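Local coordinates for protein scyllo-inosose 3-dehydrogenase (Thermotoga maritima, PDB 3IP1) that oxidises scyllo-inosose to 3-dehydro-scyllo-inosose with NAD(+), as a zinc-containing member of the alcohol dehydrogenase family that probably serves myo-inositol degradation, at residues L131-C136 / N145-L150; P108-R113 / V167-A172; A127-W132 / L153-D158. One frame throughout, in Å; residues are numbered along the deposited sequence.

Contact 1. Residues L131-C136 / N145-L150. With CD (cadmium ion), chain E.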
ATOM      1  N   LEU A 131     -16.790   3.026  21.351  1.00 28.42           N
ATOM      2  CA  LEU A 131     -17.861   2.056  21.223  1.00 27.61           C
ATOM      3  C   LEU A 131     -18.542   2.212  19.854  1.00 27.78           C
ATOM      4  O   LEU A 131     -19.598   2.836  19.730  1.00 27.01           O
ATOM      5  CB  LEU A 131     -18.828   2.139  22.420  1.00 27.53           C
ATOM      6  CG  LEU A 131     -18.150   2.348  23.796  1.00 28.27           C
ATOM      7  CD1 LEU A 131     -19.172   2.629  24.888  1.00 26.47           C
ATOM      8  CD2 LEU A 131     -17.178   1.192  24.207  1.00 27.88           C
ATOM      9  N   TRP A 132     -17.881   1.668  18.826  1.00 27.66           N
ATOM     10  CA  TRP A 132     -18.358   1.690  17.431  1.00 27.66           C
ATOM     11  C   TRP A 132     -19.603   0.812  17.235  1.00 28.18           C
ATOM     12  O   TRP A 132     -19.787  -0.195  17.929  1.00 28.07           O
ATOM     13  CB  TRP A 132     -17.239   1.238  16.479  1.00 27.52           C
ATOM     14  CG  TRP A 132     -16.428   0.073  17.009  1.00 27.45           C
ATOM     15  CD1 TRP A 132     -15.288   0.149  17.745  1.00 27.25           C
ATOM     16  CD2 TRP A 132     -16.709  -1.328  16.847  1.00 27.93           C
ATOM     17  NE1 TRP A 132     -14.832  -1.118  18.056  1.00 28.38           N
ATOM     18  CE2 TRP A 132     -15.685  -2.041  17.514  1.00 27.60           C
ATOM     19  CE3 TRP A 132     -17.717  -2.052  16.190  1.00 29.32           C
ATOM     20  CZ2 TRP A 132     -15.648  -3.433  17.564  1.00 28.62           C
ATOM     21  CZ3 TRP A 132     -17.664  -3.453  16.223  1.00 29.59           C
ATOM     22  CH2 TRP A 132     -16.639  -4.117  16.906  1.00 28.96           C
ATOM     23  N   CYS A 133     -20.475   1.210  16.313  1.00 29.11           N
ATOM     24  CA  CYS A 133     -21.779   0.536  16.152  1.00 29.45           C
ATOM     25  C   CYS A 133     -21.644  -0.785  15.394  1.00 30.33           C
ATOM     26  O   CYS A 133     -22.338  -1.748  15.696  1.00 31.44           O
ATOM     27  CB  CYS A 133     -22.825   1.469  15.508  1.00 29.39           C
ATOM     28  SG  CYS A 133     -22.683   1.788  13.692  1.00 30.00           S
ATOM     29  N   GLY A 134     -20.739  -0.849  14.422  1.00 30.70           N
ATOM     30  CA  GLY A 134     -20.566  -2.062  13.654  1.00 31.40           C
ATOM     31  C   GLY A 134     -21.365  -2.101  12.369  1.00 31.89           C
ATOM     32  O   GLY A 134     -21.141  -2.978  11.558  1.00 33.26           O
ATOM     33  N   HIS A 135     -22.267  -1.143  12.159  1.00 31.85           N
ATOM     34  CA  HIS A 135     -23.187  -1.194  11.009  1.00 31.77           C
ATOM     35  C   HIS A 135     -23.166   0.020  10.065  1.00 31.22           C
ATOM     36  O   HIS A 135     -23.686  -0.059   8.929  1.00 31.11           O
ATOM     37  CB  HIS A 135     -24.643  -1.501  11.455  1.00 32.13           C
ATOM     38  CG  HIS A 135     -25.218  -0.523  12.436  1.00 33.69           C
ATOM     39  ND1 HIS A 135     -25.717   0.711  12.061  1.00 34.83           N
ATOM     40  CD2 HIS A 135     -25.418  -0.617  13.773  1.00 35.30           C
ATOM     41  CE1 HIS A 135     -26.163   1.349  13.128  1.00 35.89           C
ATOM     42  NE2 HIS A 135     -26.000   0.563  14.180  1.00 37.05           N
ATOM     43  N   CYS A 136     -22.595   1.140  10.512  1.00 29.74           N
ATOM     44  CA  CYS A 136     -22.569   2.331   9.656  1.00 28.70           C
ATOM     45  C   CYS A 136     -21.574   2.140   8.500  1.00 28.05           C
ATOM     46  O   CYS A 136     -20.813   1.172   8.482  1.00 27.28           O
ATOM     47  CB  CYS A 136     -22.268   3.598  10.450  1.00 28.15           C
ATOM     48  SG  CYS A 136     -20.546   3.706  10.958  1.00 28.27           S
ATOM     49  N   ASN A 145     -12.907   3.714  14.124  1.00 24.92           N
ATOM     50  CA  ASN A 145     -12.554   4.983  14.772  1.00 24.86           C
ATOM     51  C   ASN A 145     -13.264   6.194  14.166  1.00 24.17           C
ATOM     52  O   ASN A 145     -13.119   7.296  14.651  1.00 24.96           O
ATOM     53  CB  ASN A 145     -11.051   5.210  14.743  1.00 25.19           C
ATOM     54  CG  ASN A 145     -10.313   4.182  15.524  1.00 25.80           C
ATOM     55  OD1 ASN A 145     -10.522   4.048  16.719  1.00 26.13           O
ATOM     56  ND2 ASN A 145      -9.469   3.412  14.847  1.00 25.08           N
ATOM     57  N   HIS A 146     -14.055   5.970  13.127  1.00 23.76           N
ATOM     58  CA  HIS A 146     -14.767   7.044  12.446  1.00 23.77           C
ATOM     59  C   HIS A 146     -16.260   6.723  12.300  1.00 24.16           C
ATOM     60  O   HIS A 146     -16.966   7.329  11.485  1.00 23.83           O
ATOM     61  CB  HIS A 146     -14.061   7.327  11.126  1.00 23.37           C
ATOM     62  CG  HIS A 146     -12.641   7.720  11.336  1.00 22.20           C
ATOM     63  ND1 HIS A 146     -12.277   9.019  11.618  1.00 21.17           N
ATOM     64  CD2 HIS A 146     -11.513   6.976  11.461  1.00 22.98           C
ATOM     65  CE1 HIS A 146     -10.972   9.070  11.841  1.00 22.80           C
ATOM     66  NE2 HIS A 146     -10.488   7.842  11.763  1.00 22.28           N
ATOM     67  N   CYS A 147     -16.691   5.767  13.133  1.00 24.18           N
ATOM     68  CA  CYS A 147     -18.090   5.357  13.351  1.00 25.14           C
ATOM     69  C   CYS A 147     -19.062   6.535  13.370  1.00 25.51           C
ATOM     70  O   CYS A 147     -18.821   7.518  14.066  1.00 26.34           O
ATOM     71  CB  CYS A 147     -18.188   4.628  14.699  1.00 24.29           C
ATOM     72  SG  CYS A 147     -19.873   4.119  15.143  1.00 26.46           S
ATOM     73  N   GLU A 148     -20.160   6.442  12.633  1.00 26.10           N
ATOM     74  CA  GLU A 148     -21.155   7.520  12.622  1.00 26.97           C
ATOM     75  C   GLU A 148     -22.111   7.500  13.846  1.00 27.88           C
ATOM     76  O   GLU A 148     -22.853   8.441  14.073  1.00 27.56           O
ATOM     77  CB  GLU A 148     -21.953   7.501  11.308  1.00 26.93           C
ATOM     78  CG  GLU A 148     -21.126   7.944  10.082  1.00 29.02           C
ATOM     79  CD  GLU A 148     -21.942   8.005   8.794  1.00 31.17           C
ATOM     80  OE1 GLU A 148     -23.044   7.417   8.739  1.00 33.68           O
ATOM     81  OE2 GLU A 148     -21.477   8.622   7.819  1.00 32.74           O
ATOM     82  N   ASN A 149     -22.097   6.427  14.623  1.00 28.51           N
ATOM     83  CA  ASN A 149     -22.997   6.321  15.763  1.00 29.64           C
ATOM     84  C   ASN A 149     -22.215   5.970  17.022  1.00 30.45           C
ATOM     85  O   ASN A 149     -22.597   5.086  17.769  1.00 31.82           O
ATOM     86  CB  ASN A 149     -24.079   5.283  15.457  1.00 29.12           C
ATOM     87  CG  ASN A 149     -24.862   5.640  14.223  1.00 29.81           C
ATOM     88  OD1 ASN A 149     -25.357   6.773  14.102  1.00 30.39           O
ATOM     89  ND2 ASN A 149     -24.936   4.712  13.265  1.00 28.01           N
ATOM     90  N   LEU A 150     -21.114   6.682  17.231  1.00 30.79           N
ATOM     91  CA  LEU A 150     -20.154   6.405  18.279  1.00 31.16           C
ATOM     92  C   LEU A 150     -20.652   6.790  19.687  1.00 31.07           C
ATOM     93  O   LEU A 150     -21.258   7.846  19.861  1.00 31.34           O
ATOM     94  CB  LEU A 150     -18.871   7.181  17.958  1.00 31.11           C
ATOM     95  CG  LEU A 150     -17.610   7.106  18.838  1.00 33.37           C
ATOM     96  CD1 LEU A 150     -16.829   5.759  18.735  1.00 33.75           C
ATOM     97  CD2 LEU A 150     -16.678   8.278  18.464  1.00 33.50           C
TER
HETATM   98 CD    CD E 500     -20.373   2.659  13.203  1.00 31.11          CD
HETATM   99  O   HOH W   1     -22.010   2.835  20.356  1.00 44.62           O
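Cys133, Cys136 and Cys147 converge on a cadmium ion, each SG bound at 2.5 Å, and Cys139 from helix 137-140 completes a four-cysteine site that also holds zinc in this protein. Packing is tightest around the sulfurs. Glu148 N points almost straight at Cys136 SG (3.2 Å, 175°), while Cys147 SG, anti to its own backbone N, accepts from Cys133 N across the contact and from Asn149 N on its own side. Cys133 SG takes the N-H of His135 and, weakly, that of Cys136. It also sits 3.4 Å above the plane of the His135 ring, over its centre. Asn149 lies across from this ring at about a right angle, its ND2 3.6 Å from His135 CE1, and its OD1 bonds to Asn116 of a neighbouring subunit. The far end is looser. Leu150 CD1 comes no closer than 3.8 Å to Leu131 N, and a water donates to Leu131 O but only weakly to Asn149 O. Four cysteines around a divalent ion would probably bind as thiolates, and the backbone N-H groups pointing at the sulfurs are well placed to offset part of their charge, as expected of this family's structural metal site.

Contact 2. Residues P108-R113 / V167-A172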
ATOM      1  N   PRO A 108     -25.374 -15.038  26.856  1.00 31.35           N
ATOM      2  CA  PRO A 108     -25.322 -16.249  26.040  1.00 31.66           C
ATOM      3  C   PRO A 108     -24.546 -16.085  24.725  1.00 32.02           C
ATOM      4  O   PRO A 108     -23.899 -17.033  24.278  1.00 31.81           O
ATOM      5  CB  PRO A 108     -26.814 -16.577  25.781  1.00 32.26           C
ATOM      6  CG  PRO A 108     -27.556 -15.324  26.079  1.00 31.69           C
ATOM      7  CD  PRO A 108     -26.761 -14.698  27.213  1.00 31.64           C
ATOM      8  N   GLU A 109     -24.579 -14.884  24.147  1.00 32.40           N
ATOM      9  CA  GLU A 109     -23.917 -14.591  22.871  1.00 33.05           C
ATOM     10  C   GLU A 109     -22.680 -13.698  23.047  1.00 32.67           C
ATOM     11  O   GLU A 109     -22.253 -13.044  22.089  1.00 32.17           O
ATOM     12  CB  GLU A 109     -24.895 -13.877  21.928  1.00 33.22           C
ATOM     13  CG  GLU A 109     -26.082 -14.688  21.439  1.00 36.15           C
ATOM     14  CD  GLU A 109     -27.198 -13.806  20.850  1.00 41.02           C
ATOM     15  OE1 GLU A 109     -26.907 -12.727  20.278  1.00 44.86           O
ATOM     16  OE2 GLU A 109     -28.385 -14.181  20.952  1.00 44.41           O
ATOM     17  N   ALA A 110     -22.136 -13.633  24.266  1.00 31.79           N
ATOM     18  CA  ALA A 110     -20.987 -12.767  24.537  1.00 31.36           C
ATOM     19  C   ALA A 110     -19.679 -13.486  24.215  1.00 30.95           C
ATOM     20  O   ALA A 110     -19.105 -14.172  25.059  1.00 30.49           O
ATOM     21  CB  ALA A 110     -21.004 -12.266  25.989  1.00 31.48           C
ATOM     22  N   ILE A 111     -19.210 -13.324  22.983  1.00 30.39           N
ATOM     23  CA  ILE A 111     -18.135 -14.190  22.461  1.00 30.18           C
ATOM     24  C   ILE A 111     -16.729 -13.630  22.649  1.00 29.90           C
ATOM     25  O   ILE A 111     -16.457 -12.491  22.302  1.00 29.91           O
ATOM     26  CB  ILE A 111     -18.375 -14.538  20.967  1.00 30.10           C
ATOM     27  CG1 ILE A 111     -19.804 -15.102  20.751  1.00 29.50           C
ATOM     28  CG2 ILE A 111     -17.316 -15.490  20.465  1.00 29.56           C
ATOM     29  CD1 ILE A 111     -20.139 -16.387  21.546  1.00 27.70           C
ATOM     30  N   ASN A 112     -15.848 -14.448  23.202  1.00 29.91           N
ATOM     31  CA  ASN A 112     -14.432 -14.122  23.318  1.00 30.00           C
ATOM     32  C   ASN A 112     -13.726 -14.470  22.004  1.00 30.56           C
ATOM     33  O   ASN A 112     -13.720 -15.637  21.588  1.00 30.31           O
ATOM     34  CB  ASN A 112     -13.799 -14.891  24.479  1.00 29.67           C
ATOM     35  CG  ASN A 112     -12.337 -14.550  24.684  1.00 28.62           C
ATOM     36  OD1 ASN A 112     -11.751 -13.838  23.885  1.00 28.20           O
ATOM     37  ND2 ASN A 112     -11.739 -15.063  25.763  1.00 27.10           N
ATOM     38  N   ARG A 113     -13.143 -13.462  21.358  1.00 30.45           N
ATOM     39  CA  ARG A 113     -12.403 -13.671  20.111  1.00 31.06           C
ATOM     40  C   ARG A 113     -11.245 -14.659  20.236  1.00 31.51           C
ATOM     41  O   ARG A 113     -10.961 -15.374  19.276  1.00 31.92           O
ATOM     42  CB  ARG A 113     -11.879 -12.359  19.544  1.00 30.64           C
ATOM     43  CG  ARG A 113     -12.908 -11.580  18.757  1.00 30.54           C
ATOM     44  CD  ARG A 113     -12.354 -10.229  18.393  1.00 30.03           C
ATOM     45  NE  ARG A 113     -12.406  -9.323  19.543  1.00 31.34           N
ATOM     46  CZ  ARG A 113     -13.229  -8.285  19.652  1.00 27.65           C
ATOM     47  NH1 ARG A 113     -13.210  -7.538  20.762  1.00 26.76           N
ATOM     48  NH2 ARG A 113     -14.070  -7.997  18.660  1.00 24.69           N
ATOM     49  N   VAL A 167     -19.723  -3.931  29.505  1.00 28.05           N
ATOM     50  CA  VAL A 167     -19.446  -3.593  28.104  1.00 28.15           C
ATOM     51  C   VAL A 167     -19.924  -4.718  27.188  1.00 28.48           C
ATOM     52  O   VAL A 167     -20.022  -5.876  27.611  1.00 28.34           O
ATOM     53  CB  VAL A 167     -17.920  -3.359  27.818  1.00 27.68           C
ATOM     54  CG1 VAL A 167     -17.368  -2.238  28.641  1.00 27.92           C
ATOM     55  CG2 VAL A 167     -17.113  -4.626  28.077  1.00 28.65           C
ATOM     56  N   ASP A 168     -20.166  -4.391  25.921  1.00 28.55           N
ATOM     57  CA  ASP A 168     -20.374  -5.430  24.918  1.00 28.48           C
ATOM     58  C   ASP A 168     -19.118  -6.270  24.694  1.00 27.78           C
ATOM     59  O   ASP A 168     -18.010  -5.745  24.672  1.00 27.15           O
ATOM     60  CB  ASP A 168     -20.819  -4.845  23.589  1.00 28.71           C
ATOM     61  CG  ASP A 168     -21.409  -5.899  22.677  1.00 30.43           C
ATOM     62  OD1 ASP A 168     -20.660  -6.755  22.148  1.00 30.50           O
ATOM     63  OD2 ASP A 168     -22.640  -5.878  22.505  1.00 33.82           O
ATOM     64  N   ALA A 169     -19.316  -7.575  24.506  1.00 26.90           N
ATOM     65  CA  ALA A 169     -18.216  -8.514  24.316  1.00 26.76           C
ATOM     66  C   ALA A 169     -17.316  -8.118  23.161  1.00 26.16           C
ATOM     67  O   ALA A 169     -16.112  -8.371  23.194  1.00 26.00           O
ATOM     68  CB  ALA A 169     -18.750  -9.946  24.109  1.00 26.16           C
ATOM     69  N   LYS A 170     -17.908  -7.485  22.155  1.00 25.97           N
ATOM     70  CA  LYS A 170     -17.192  -7.123  20.947  1.00 26.13           C
ATOM     71  C   LYS A 170     -16.142  -6.025  21.173  1.00 26.12           C
ATOM     72  O   LYS A 170     -15.302  -5.799  20.298  1.00 26.03           O
ATOM     73  CB  LYS A 170     -18.169  -6.736  19.826  1.00 26.11           C
ATOM     74  CG  LYS A 170     -18.649  -5.285  19.870  1.00 27.83           C
ATOM     75  CD  LYS A 170     -19.873  -5.077  18.980  1.00 31.16           C
ATOM     76  CE  LYS A 170     -20.189  -3.601  18.862  1.00 31.19           C
ATOM     77  NZ  LYS A 170     -21.368  -3.395  17.989  1.00 34.98           N
ATOM     78  N   TYR A 171     -16.165  -5.368  22.340  1.00 25.64           N
ATOM     79  CA  TYR A 171     -15.077  -4.428  22.701  1.00 25.23           C
ATOM     80  C   TYR A 171     -13.970  -5.025  23.559  1.00 25.22           C
ATOM     81  O   TYR A 171     -12.926  -4.397  23.735  1.00 24.54           O
ATOM     82  CB  TYR A 171     -15.612  -3.156  23.375  1.00 25.00           C
ATOM     83  CG  TYR A 171     -16.745  -2.523  22.626  1.00 25.05           C
ATOM     84  CD1 TYR A 171     -16.570  -2.076  21.311  1.00 24.23           C
ATOM     85  CD2 TYR A 171     -17.998  -2.365  23.221  1.00 24.74           C
ATOM     86  CE1 TYR A 171     -17.621  -1.500  20.607  1.00 24.16           C
ATOM     87  CE2 TYR A 171     -19.066  -1.784  22.520  1.00 24.60           C
ATOM     88  CZ  TYR A 171     -18.854  -1.343  21.215  1.00 24.91           C
ATOM     89  OH  TYR A 171     -19.878  -0.768  20.487  1.00 26.68           O
ATOM     90  N   ALA A 172     -14.194  -6.217  24.111  1.00 25.21           N
ATOM     91  CA  ALA A 172     -13.217  -6.817  25.035  1.00 25.42           C
ATOM     92  C   ALA A 172     -12.183  -7.703  24.317  1.00 25.24           C
ATOM     93  O   ALA A 172     -12.515  -8.350  23.332  1.00 25.31           O
ATOM     94  CB  ALA A 172     -13.943  -7.612  26.135  1.00 25.33           C
TER
HETATM   95  O   HOH W   2     -14.214 -10.596  22.076  1.00 42.92           O
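The backbones come closest at Ala110 and Ala169, whose CA atoms are 5.1 Å apart, as the weakly bonded strand 111-112 passes the point where strand 164-168 of the GroES-like domain turns into a short 3-10 segment, 169-171. An Asx turn marks this change of direction: Asp168 OD1, through its anti lone pair, accepts from Lys170 N at 2.8 Å. The bonds from Tyr171 N to Asp168 O and from Ala172 N to Ala169 O tighten the turn further. Two methyl groups make the apolar part of the contact. Ala169 CB points at the other segment, resting 3.7 Å from Ala110 CB and close to Ile111 N, a close approach that larger side chains would probably disturb.

Beyond this, Arg113 does most of the work. Its chain bends at chi3 (-78°) and carries the guanidinium back to the turn, where NH1 and NH2 grip the single oxygen Lys170 O end-on. That oxygen lies in the guanidinium plane, although both nitrogens approach it from above its carbonyl plane. The Arg113 group also makes a cation-pi contact with Trp173, and NH2 reaches weakly to His135 O of a neighbouring subunit, so the turn lies beside a subunit interface. Lys170 sends its own amine to Cys133 O. A water over one guanidinium face, offset toward the rim, accepts from Arg113 N and lies within hydrogen-bonding reach of Ile111 O and Ala172 O. The second bond of NH1 goes to Ala172 O, 2.8 Å away, with the oxygen tilted 22° from the guanidinium plane.

Contact 3. Residues A127-W132 / L153-D158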
ATOM      1  N   ALA A 127     -10.545  -3.534  27.487  1.00 25.80           N
ATOM      2  CA  ALA A 127     -11.553  -3.186  26.498  1.00 26.12           C
ATOM      3  C   ALA A 127     -11.298  -1.856  25.805  1.00 26.62           C
ATOM      4  O   ALA A 127     -10.569  -0.993  26.309  1.00 26.65           O
ATOM      5  CB  ALA A 127     -12.955  -3.246  27.099  1.00 26.33           C
ATOM      6  N   GLU A 128     -11.871  -1.723  24.618  1.00 26.73           N
ATOM      7  CA  GLU A 128     -11.760  -0.507  23.841  1.00 27.47           C
ATOM      8  C   GLU A 128     -12.663   0.573  24.452  1.00 27.40           C
ATOM      9  O   GLU A 128     -13.682   0.266  25.079  1.00 28.49           O
ATOM     10  CB  GLU A 128     -12.132  -0.772  22.371  1.00 27.06           C
ATOM     11  CG  GLU A 128     -11.380  -1.951  21.763  1.00 29.04           C
ATOM     12  CD  GLU A 128     -11.812  -2.290  20.349  1.00 29.19           C
ATOM     13  OE1 GLU A 128     -12.409  -1.449  19.657  1.00 31.94           O
ATOM     14  OE2 GLU A 128     -11.550  -3.417  19.915  1.00 31.65           O
ATOM     15  N   GLU A 129     -12.277   1.822  24.258  1.00 26.80           N
ATOM     16  CA  GLU A 129     -13.049   2.976  24.708  1.00 26.88           C
ATOM     17  C   GLU A 129     -14.004   3.524  23.609  1.00 27.27           C
ATOM     18  O   GLU A 129     -15.054   4.111  23.933  1.00 26.91           O
ATOM     19  CB  GLU A 129     -12.066   4.042  25.236  1.00 26.46           C
ATOM     20  CG  GLU A 129     -12.645   5.400  25.598  1.00 25.78           C
ATOM     21  CD  GLU A 129     -12.838   6.326  24.390  1.00 25.64           C
ATOM     22  OE1 GLU A 129     -12.289   6.072  23.306  1.00 23.30           O
ATOM     23  OE2 GLU A 129     -13.551   7.326  24.536  1.00 26.15           O
HETATM   24  N   MSE A 130     -13.647   3.330  22.337  1.00 27.46           N
HETATM   25  CA  MSE A 130     -14.481   3.771  21.218  1.00 29.02           C
HETATM   26  C   MSE A 130     -15.552   2.722  20.990  1.00 28.63           C
HETATM   27  O   MSE A 130     -15.258   1.641  20.506  1.00 29.46           O
HETATM   28  CB  MSE A 130     -13.665   3.938  19.929  1.00 29.58           C
HETATM   29  CG  MSE A 130     -12.428   4.858  20.004  1.00 34.90           C
HETATM   30 SE   MSE A 130     -12.876   6.768  20.151  1.00 45.19          SE
HETATM   31  CE  MSE A 130     -13.155   7.113  18.237  1.00 42.29           C
ATOM     32  N   LEU A 131     -16.790   3.026  21.351  1.00 28.42           N
ATOM     33  CA  LEU A 131     -17.861   2.056  21.223  1.00 27.61           C
ATOM     34  C   LEU A 131     -18.542   2.212  19.854  1.00 27.78           C
ATOM     35  O   LEU A 131     -19.598   2.836  19.730  1.00 27.01           O
ATOM     36  CB  LEU A 131     -18.828   2.139  22.420  1.00 27.53           C
ATOM     37  CG  LEU A 131     -18.150   2.348  23.796  1.00 28.27           C
ATOM     38  CD1 LEU A 131     -19.172   2.629  24.888  1.00 26.47           C
ATOM     39  CD2 LEU A 131     -17.178   1.192  24.207  1.00 27.88           C
ATOM     40  N   TRP A 132     -17.881   1.668  18.826  1.00 27.66           N
ATOM     41  CA  TRP A 132     -18.358   1.690  17.431  1.00 27.66           C
ATOM     42  C   TRP A 132     -19.603   0.812  17.235  1.00 28.18           C
ATOM     43  O   TRP A 132     -19.787  -0.195  17.929  1.00 28.07           O
ATOM     44  CB  TRP A 132     -17.239   1.238  16.479  1.00 27.52           C
ATOM     45  CG  TRP A 132     -16.428   0.073  17.009  1.00 27.45           C
ATOM     46  CD1 TRP A 132     -15.288   0.149  17.745  1.00 27.25           C
ATOM     47  CD2 TRP A 132     -16.709  -1.328  16.847  1.00 27.93           C
ATOM     48  NE1 TRP A 132     -14.832  -1.118  18.056  1.00 28.38           N
ATOM     49  CE2 TRP A 132     -15.685  -2.041  17.514  1.00 27.60           C
ATOM     50  CE3 TRP A 132     -17.717  -2.052  16.190  1.00 29.32           C
ATOM     51  CZ2 TRP A 132     -15.648  -3.433  17.564  1.00 28.62           C
ATOM     52  CZ3 TRP A 132     -17.664  -3.453  16.223  1.00 29.59           C
ATOM     53  CH2 TRP A 132     -16.639  -4.117  16.906  1.00 28.96           C
ATOM     54  N   LEU A 153     -16.804   5.151  26.232  1.00 27.23           N
ATOM     55  CA  LEU A 153     -16.680   4.649  27.579  1.00 27.35           C
ATOM     56  C   LEU A 153     -15.969   5.677  28.460  1.00 27.37           C
ATOM     57  O   LEU A 153     -14.876   6.120  28.129  1.00 27.32           O
ATOM     58  CB  LEU A 153     -15.868   3.353  27.553  1.00 26.90           C
ATOM     59  CG  LEU A 153     -15.871   2.576  28.858  1.00 27.74           C
ATOM     60  CD1 LEU A 153     -17.207   1.843  29.019  1.00 25.96           C
ATOM     61  CD2 LEU A 153     -14.694   1.625  28.847  1.00 27.84           C
ATOM     62  N   GLY A 154     -16.586   6.026  29.588  1.00 27.64           N
ATOM     63  CA  GLY A 154     -16.023   7.034  30.491  1.00 27.20           C
ATOM     64  C   GLY A 154     -16.183   8.470  30.024  1.00 27.63           C
ATOM     65  O   GLY A 154     -15.548   9.368  30.574  1.00 28.13           O
ATOM     66  N   PHE A 155     -17.038   8.686  29.024  1.00 27.53           N
ATOM     67  CA  PHE A 155     -17.372  10.019  28.512  1.00 27.62           C
ATOM     68  C   PHE A 155     -18.881  10.256  28.487  1.00 27.94           C
ATOM     69  O   PHE A 155     -19.377  11.271  29.012  1.00 28.09           O
ATOM     70  CB  PHE A 155     -16.776  10.234  27.121  1.00 27.49           C
ATOM     71  CG  PHE A 155     -15.267  10.372  27.134  1.00 28.09           C
ATOM     72  CD1 PHE A 155     -14.449   9.243  27.157  1.00 26.15           C
ATOM     73  CD2 PHE A 155     -14.674  11.630  27.165  1.00 27.91           C
ATOM     74  CE1 PHE A 155     -13.044   9.369  27.197  1.00 27.82           C
ATOM     75  CE2 PHE A 155     -13.275  11.774  27.187  1.00 27.00           C
ATOM     76  CZ  PHE A 155     -12.465  10.625  27.200  1.00 26.55           C
ATOM     77  N   ASN A 156     -19.610   9.324  27.882  1.00 27.41           N
ATOM     78  CA  ASN A 156     -21.061   9.333  27.958  1.00 27.24           C
ATOM     79  C   ASN A 156     -21.654   7.949  28.250  1.00 27.03           C
ATOM     80  O   ASN A 156     -22.858   7.798  28.303  1.00 27.47           O
ATOM     81  CB  ASN A 156     -21.653   9.937  26.688  1.00 26.86           C
ATOM     82  CG  ASN A 156     -21.544   9.009  25.483  1.00 27.35           C
ATOM     83  OD1 ASN A 156     -20.467   8.487  25.169  1.00 28.50           O
ATOM     84  ND2 ASN A 156     -22.658   8.811  24.796  1.00 25.20           N
ATOM     85  N   VAL A 157     -20.814   6.933  28.405  1.00 27.58           N
ATOM     86  CA  VAL A 157     -21.282   5.602  28.851  1.00 27.79           C
ATOM     87  C   VAL A 157     -20.467   5.272  30.102  1.00 27.82           C
ATOM     88  O   VAL A 157     -19.249   5.465  30.105  1.00 27.73           O
ATOM     89  CB  VAL A 157     -21.101   4.502  27.745  1.00 27.89           C
ATOM     90  CG1 VAL A 157     -21.540   3.092  28.235  1.00 27.68           C
ATOM     91  CG2 VAL A 157     -21.877   4.858  26.487  1.00 26.95           C
ATOM     92  N   ASP A 158     -21.124   4.797  31.160  1.00 27.83           N
ATOM     93  CA  ASP A 158     -20.423   4.511  32.434  1.00 27.50           C
ATOM     94  C   ASP A 158     -19.171   3.666  32.243  1.00 27.42           C
ATOM     95  O   ASP A 158     -19.218   2.591  31.613  1.00 27.00           O
ATOM     96  CB  ASP A 158     -21.365   3.856  33.465  1.00 27.58           C
ATOM     97  CG  ASP A 158     -22.412   4.832  34.010  1.00 28.34           C
ATOM     98  OD1 ASP A 158     -22.143   6.063  34.044  1.00 29.36           O
ATOM     99  OD2 ASP A 158     -23.517   4.370  34.386  1.00 26.88           O
TER
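Leu153 N donates to Glu129 O at 3.1 Å, an in-plane bond that carries the pairing of strands 130-131 and 151-152 one step further. From this joint the side chain of Glu129 can be followed outward. At CB it sets CG anti to the backbone N (chi1 173°), and CG comes to rest 3.4 Å from Leu153 O, so the same residue that receives a bond from Leu153 also leans on its carbonyl. The chain then bends sharply at chi2 (-82°), bringing CD to 4.1 Å from Phe155 CE1. At the tip, OE2 lies 3.4 Å from Phe155 CD1 and equally near CE1, with the carboxylate and ring planes 75° apart. An alanine here would remove the bent chain and its carboxylate, and would probably loosen the seating of Phe155 and alter the charge around the neighbouring metal.

Leu131 adds apolar contacts to the joint. It is the centre of an inverse gamma turn, closed by a weak bond from Trp132 N to Met130 O, and its CD1 meets Val157 CG2 tip to tip at 3.9 Å while CD2 crosses obliquely past Leu153 CB. Glu128 OE1 accepts a nearly straight bond from Trp132 NE1 at 2.9 Å, and its OE2 is held by Trp173. Phe155, in turn, meets the ring of His97 and touches Ser70, probably part of a charge relay. Glu129 and Phe155 thus contribute to the second shell of the first metal site, occupied here by cadmium and corresponding to the catalytic zinc site of zinc-containing alcohol dehydrogenases.

How the contacts relate
The three contacts lie in one GroES-like domain, between a structural metal site and the surroundings of what is the catalytic one in this family. Contacts 1 and 3, their centres 12 Å apart, share Leu131 and Trp132 within the continuous run 127-136, whose Cys133 and Cys136 bind one cadmium ion while the side chain of Glu129 comes within about 6 Å of the other. Contact 2, centred 16 Å from contact 1 and 14 Å from contact 3, meets that run through Tyr171: its OH probably bonds to Trp132 O (2.6 Å), and its O probably to Glu128 N (3.0 Å). Contacts 1 and 2 both also touch a neighbouring subunit.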